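PDB 3S6J: hydrolase, haloacid dehalogenase-like family from Pseudomonas syringae pv. tomato, which probably acts as a metal-dependent phosphatase of the haloacid dehalogenase family, perhaps on sugar phosphates, and binds calcium in its active site. Local coordinates for the calcium ion site and the interface of chains A and B. Sequence-based numbering; all coordinates share one arbitrary frame. Chains: chain A/B, Hydrolase, haloacid dehalogenase-like family.

Contact 1: the calcium ion site. Residues chain A 12, 14-16, 20, 24, 48, 147, 172-173, 176. With CA (calcium ion), chain C.
At least six oxygens grip the calcium ion in a near-octahedral shell: carboxylate OD2 of A:Asp12, the backbone carbonyl of A:Asp14, carboxylate OD1 of A:Asp172 and three waters. The shortest bond is from A:Asp14 O to CA, 2.4 Å. Each protein oxygen has a water roughly opposite it, so the protein holds one face of the octahedron and water the other. A:Asp12 reaches in with CG anti to its backbone N (chi1 173°), whereas A:Asp172 takes the crowded position between N and the carbonyl carbon (chi1 61°). In both, the second oxygen lies too far from the metal for a firm bond; A:Asp172 OD2 holds water 2 instead.

A:Asp14 binds the metal through its main-chain O, and its carboxylate reaches the shell indirectly, OD2 holding metal-bound water 1. A:Asp14 OD1 takes A:Ser20 OG on the anti lone pair, at 2.6 Å. A:Asn24 ND2 meets A:Asp14 OD2 from above the carboxylate plane at 2.9 Å. These bonds fix the carboxylate's rotation.

On the opposite flank, second-shell A:Asp176 OD2 receives A:Ala173 N at 3.0 Å and holds metal-bound water 3 at 2.6 Å. A:Asp176 OD1 faces A:Lys147 NZ nearly along its C-O axis in a 2.5 Å salt bridge. The lysine also pairs with A:Asp12 OD1 and would help offset the carboxylates.

This is the catalytic centre of the HAD hydrolase part of a longer protein: A:Asp12 is the nucleophile, A:Asp14 the general acid-base of the DxDGT motif, A:Lys147 the conserved lysine and A:Asp172 the distal acidic motif. Magnesium is the usual family cofactor, so calcium may come from crystallisation; metal and lysine would orient nucleophile and phosphate.

Contact 2: the interface of chains A and B. Residues chain A 25, 29, 39-42, 45; chain B 19, 22, 194.
B:Tyr22 packs its ring against the start of helix 41-47 of chain A, and this is the tight part of the contact, one patch of a two-fold symmetric interface that may or may not be the biological dimer. A:Met41, present as selenomethionine, lays CB over one ring face toward the rim, 3.7 Å from the centroid of B:Tyr22. Its chain then bends (chi2 -75°, chi3 -76°), bringing the CE methyl back to B:Tyr22 CB at 3.3 Å. A flexible, unbranched chain, here a selenoether in place of methionine's thioether, suits this curved fit, running antiparallel to the tyrosine. One helical turn on, A:His45 stands edge-to-face with the phenol, the planes at 81°. Its ND1 and the phenol OH of B:Tyr22 meet in the imidazole plane, 2.8 Å apart; which of them donates is not settled.

B:Asp19 marks the boundary. A short carboxylate is apt here, because it caps the first turn of the neighbouring chain's helix: B:Asp19 OD2 accepts A:Met41 N at 2.8 Å on its syn lone pair, and the helix end would favour the negative charge. A:Met41 CG packs on the same carboxylate, 3.7 Å from B:Asp19 CG.

Beyond it lies the looser, watery side. Water 4 carries OD1 to A:Trp42 N, the next amide. Long A:Lys29 is held by its own chain, NZ donating to A:Leu39 O at 2.7 Å. Water 5 bridges A:Lys29 NZ to the carboxylate, 2.7 Å from B:Asp19 OD2.

Contact 1: the calcium ion site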
# COMPACT_ATOMS: atom_id res chain seq x y z
N ASP A 12 -1.47 8.44 16.12
CA ASP A 12 -1.28 7.05 15.77
C ASP A 12 0.23 6.81 15.70
O ASP A 12 1.03 7.77 15.54
CB ASP A 12 -1.92 6.81 14.41
CG ASP A 12 -1.63 5.44 13.88
OD1 ASP A 12 -2.05 4.44 14.47
OD2 ASP A 12 -0.99 5.36 12.84
N ASP A 14 1.98 3.36 14.40
CA ASP A 14 2.30 2.47 13.30
C ASP A 14 1.87 3.06 11.94
O ASP A 14 0.71 2.98 11.60
CB ASP A 14 1.54 1.14 13.57
CG ASP A 14 1.58 0.19 12.40
OD1 ASP A 14 2.63 0.14 11.71
OD2 ASP A 14 0.57 -0.50 12.14
N GLY A 15 2.79 3.64 11.18
CA GLY A 15 2.48 4.23 9.88
C GLY A 15 2.32 5.75 9.89
O GLY A 15 2.18 6.39 8.84
N THR A 16 2.31 6.32 11.08
CA THR A 16 2.09 7.74 11.27
C THR A 16 3.41 8.37 11.70
O THR A 16 3.84 9.34 11.12
CB THR A 16 1.00 7.97 12.34
OG1 THR A 16 -0.26 7.43 11.88
CG2 THR A 16 0.82 9.47 12.65
N SER A 20 6.01 1.38 9.44
CA SER A 20 5.87 -0.03 9.83
C SER A 20 4.62 -0.68 9.28
O SER A 20 4.39 -1.87 9.52
CB SER A 20 5.82 -0.16 11.35
OG SER A 20 5.12 0.93 11.92
N ASN A 24 3.77 -4.65 9.11
CA ASN A 24 2.57 -5.14 9.76
C ASN A 24 1.76 -6.00 8.80
O ASN A 24 1.34 -7.08 9.14
CB ASN A 24 1.75 -3.97 10.29
CG ASN A 24 0.88 -4.35 11.43
OD1 ASN A 24 0.49 -5.51 11.57
ND2 ASN A 24 0.54 -3.36 12.26
N ILE A 48 -5.15 -2.60 8.46
CA ILE A 48 -4.15 -2.20 9.44
C ILE A 48 -4.58 -0.92 10.13
O ILE A 48 -4.85 0.10 9.49
CB ILE A 48 -2.78 -2.03 8.78
CG1 ILE A 48 -2.37 -3.36 8.13
CG2 ILE A 48 -1.72 -1.54 9.81
CD1 ILE A 48 -2.10 -4.50 9.13
N LYS A 147 -9.55 0.83 17.27
CA LYS A 147 -10.15 1.63 16.23
C LYS A 147 -11.00 0.76 15.29
O LYS A 147 -10.69 -0.40 15.07
CB LYS A 147 -9.05 2.37 15.48
CG LYS A 147 -8.06 3.02 16.41
CD LYS A 147 -6.94 3.69 15.66
CE LYS A 147 -5.71 3.84 16.56
NZ LYS A 147 -4.60 4.56 15.88
N ASP A 172 -2.91 7.76 9.93
CA ASP A 172 -2.59 7.44 8.55
C ASP A 172 -3.68 6.59 7.95
O ASP A 172 -3.68 6.32 6.75
CB ASP A 172 -1.30 6.64 8.50
CG ASP A 172 -1.45 5.33 9.25
OD1 ASP A 172 -2.25 5.30 10.20
OD2 ASP A 172 -0.82 4.33 8.87
N ALA A 173 -4.60 6.11 8.79
CA ALA A 173 -5.57 5.15 8.30
C ALA A 173 -7.00 5.69 8.37
O ALA A 173 -7.32 6.60 9.12
CB ALA A 173 -5.44 3.80 9.06
N ASP A 176 -8.35 5.58 11.91
CA ASP A 176 -8.02 6.74 12.73
C ASP A 176 -9.01 7.85 12.50
O ASP A 176 -9.53 8.44 13.44
CB ASP A 176 -6.60 7.25 12.42
CG ASP A 176 -5.54 6.20 12.69
OD1 ASP A 176 -5.24 5.94 13.88
OD2 ASP A 176 -5.00 5.65 11.72
CA CA C . -1.65 3.27 11.59
O HOH W 1 -1.81 0.96 12.78
O HOH W 2 -2.20 1.84 9.67
O HOH W 3 -3.96 3.41 12.45

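Contact 2: the interface of chains A and B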
# COMPACT_ATOMS: atom_id res chain seq x y z
N VAL A 25 1.59 -5.51 7.57
CA VAL A 25 0.94 -6.27 6.51
C VAL A 25 1.65 -7.62 6.30
O VAL A 25 1.01 -8.67 6.20
CB VAL A 25 0.91 -5.46 5.19
CG1 VAL A 25 0.44 -6.33 4.04
CG2 VAL A 25 0.01 -4.23 5.34
N LYS A 29 0.28 -11.52 6.83
CA LYS A 29 0.27 -12.46 5.73
C LYS A 29 1.00 -13.76 6.08
O LYS A 29 0.58 -14.83 5.68
CB LYS A 29 0.90 -11.84 4.49
CG LYS A 29 0.96 -12.77 3.30
CD LYS A 29 -0.44 -13.17 2.84
CE LYS A 29 -0.38 -13.72 1.42
NZ LYS A 29 -1.72 -13.86 0.77
N LEU A 39 -5.51 -14.76 1.53
CA LEU A 39 -6.02 -13.39 1.52
C LEU A 39 -5.06 -12.43 0.83
O LEU A 39 -3.89 -12.39 1.18
CB LEU A 39 -6.25 -12.90 2.95
CG LEU A 39 -7.38 -11.89 3.03
CD1 LEU A 39 -8.66 -12.71 3.24
CD2 LEU A 39 -7.17 -10.90 4.16
N ALA A 40 -5.56 -11.66 -0.13
CA ALA A 40 -4.70 -10.72 -0.86
C ALA A 40 -4.09 -9.66 0.07
O ALA A 40 -4.71 -9.25 1.05
CB ALA A 40 -5.48 -10.09 -2.01
N MSE A 41 -2.87 -9.22 -0.25
CA MSE A 41 -2.17 -8.22 0.58
C MSE A 41 -2.96 -6.90 0.72
O MSE A 41 -3.01 -6.32 1.81
CB MSE A 41 -0.79 -7.86 -0.01
CG MSE A 41 0.14 -9.02 -0.28
SE MSE A 41 0.91 -9.69 1.36
CE MSE A 41 2.23 -8.32 1.78
N TRP A 42 -3.52 -6.40 -0.38
CA TRP A 42 -4.28 -5.15 -0.34
C TRP A 42 -5.42 -5.21 0.70
O TRP A 42 -5.65 -4.23 1.42
CB TRP A 42 -4.80 -4.78 -1.74
CG TRP A 42 -6.01 -5.59 -2.19
CD1 TRP A 42 -6.00 -6.87 -2.68
CD2 TRP A 42 -7.38 -5.17 -2.19
NE1 TRP A 42 -7.29 -7.27 -2.98
CE2 TRP A 42 -8.15 -6.24 -2.69
CE3 TRP A 42 -8.03 -3.99 -1.83
CZ2 TRP A 42 -9.54 -6.17 -2.83
CZ3 TRP A 42 -9.41 -3.91 -1.97
CH2 TRP A 42 -10.15 -4.99 -2.46
N HIS A 45 -3.93 -4.87 4.05
CA HIS A 45 -3.47 -3.48 4.17
C HIS A 45 -4.62 -2.55 4.56
O HIS A 45 -4.50 -1.72 5.45
CB HIS A 45 -2.79 -3.06 2.86
CG HIS A 45 -2.04 -1.76 2.93
ND1 HIS A 45 -1.27 -1.30 1.89
CD2 HIS A 45 -1.94 -0.85 3.92
CE1 HIS A 45 -0.74 -0.14 2.23
NE2 HIS A 45 -1.15 0.17 3.45
N ASP B 19 -0.57 -11.48 -6.93
CA ASP B 19 -0.43 -10.67 -5.72
C ASP B 19 1.04 -10.43 -5.39
O ASP B 19 1.59 -11.03 -4.45
CB ASP B 19 -1.16 -11.33 -4.56
CG ASP B 19 -1.32 -10.41 -3.37
OD1 ASP B 19 -0.85 -9.25 -3.45
OD2 ASP B 19 -1.92 -10.86 -2.36
N TYR B 22 3.48 -6.05 -3.21
CA TYR B 22 4.07 -5.87 -1.90
C TYR B 22 5.45 -6.53 -1.81
O TYR B 22 6.33 -6.07 -1.06
CB TYR B 22 3.10 -6.37 -0.79
CG TYR B 22 1.89 -5.45 -0.66
CD1 TYR B 22 0.85 -5.50 -1.59
CD2 TYR B 22 1.80 -4.52 0.38
CE1 TYR B 22 -0.25 -4.66 -1.49
CE2 TYR B 22 0.69 -3.67 0.48
CZ TYR B 22 -0.32 -3.75 -0.46
OH TYR B 22 -1.39 -2.90 -0.38
N GLY B 194 -3.03 -2.26 -4.34
CA GLY B 194 -3.00 -1.28 -3.28
C GLY B 194 -3.29 0.19 -3.63
O GLY B 194 -3.33 0.99 -2.73
O HOH W 4 -2.93 -7.59 -2.89
O HOH W 5 -1.97 -13.56 -2.06

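About 15 Å separates the C-alpha centres of contact 1 and contact 2, and the same segments serve both. Helix 21-34 points A:Asn24 toward the metal site, while A:Val25 and A:Lys29 belong to the chain interface; A:Ile48 of contact 1 directly follows helix 41-47, which supplies much of contact 2. The two-fold symmetry tightens the relation: the equivalents of B:Asp19 and B:Tyr22 in chain A flank A:Ser20, a second-shell residue of contact 1. If the dimer also forms in solution, pairing could therefore steady the segments that border each active site, although the structure alone does not show this.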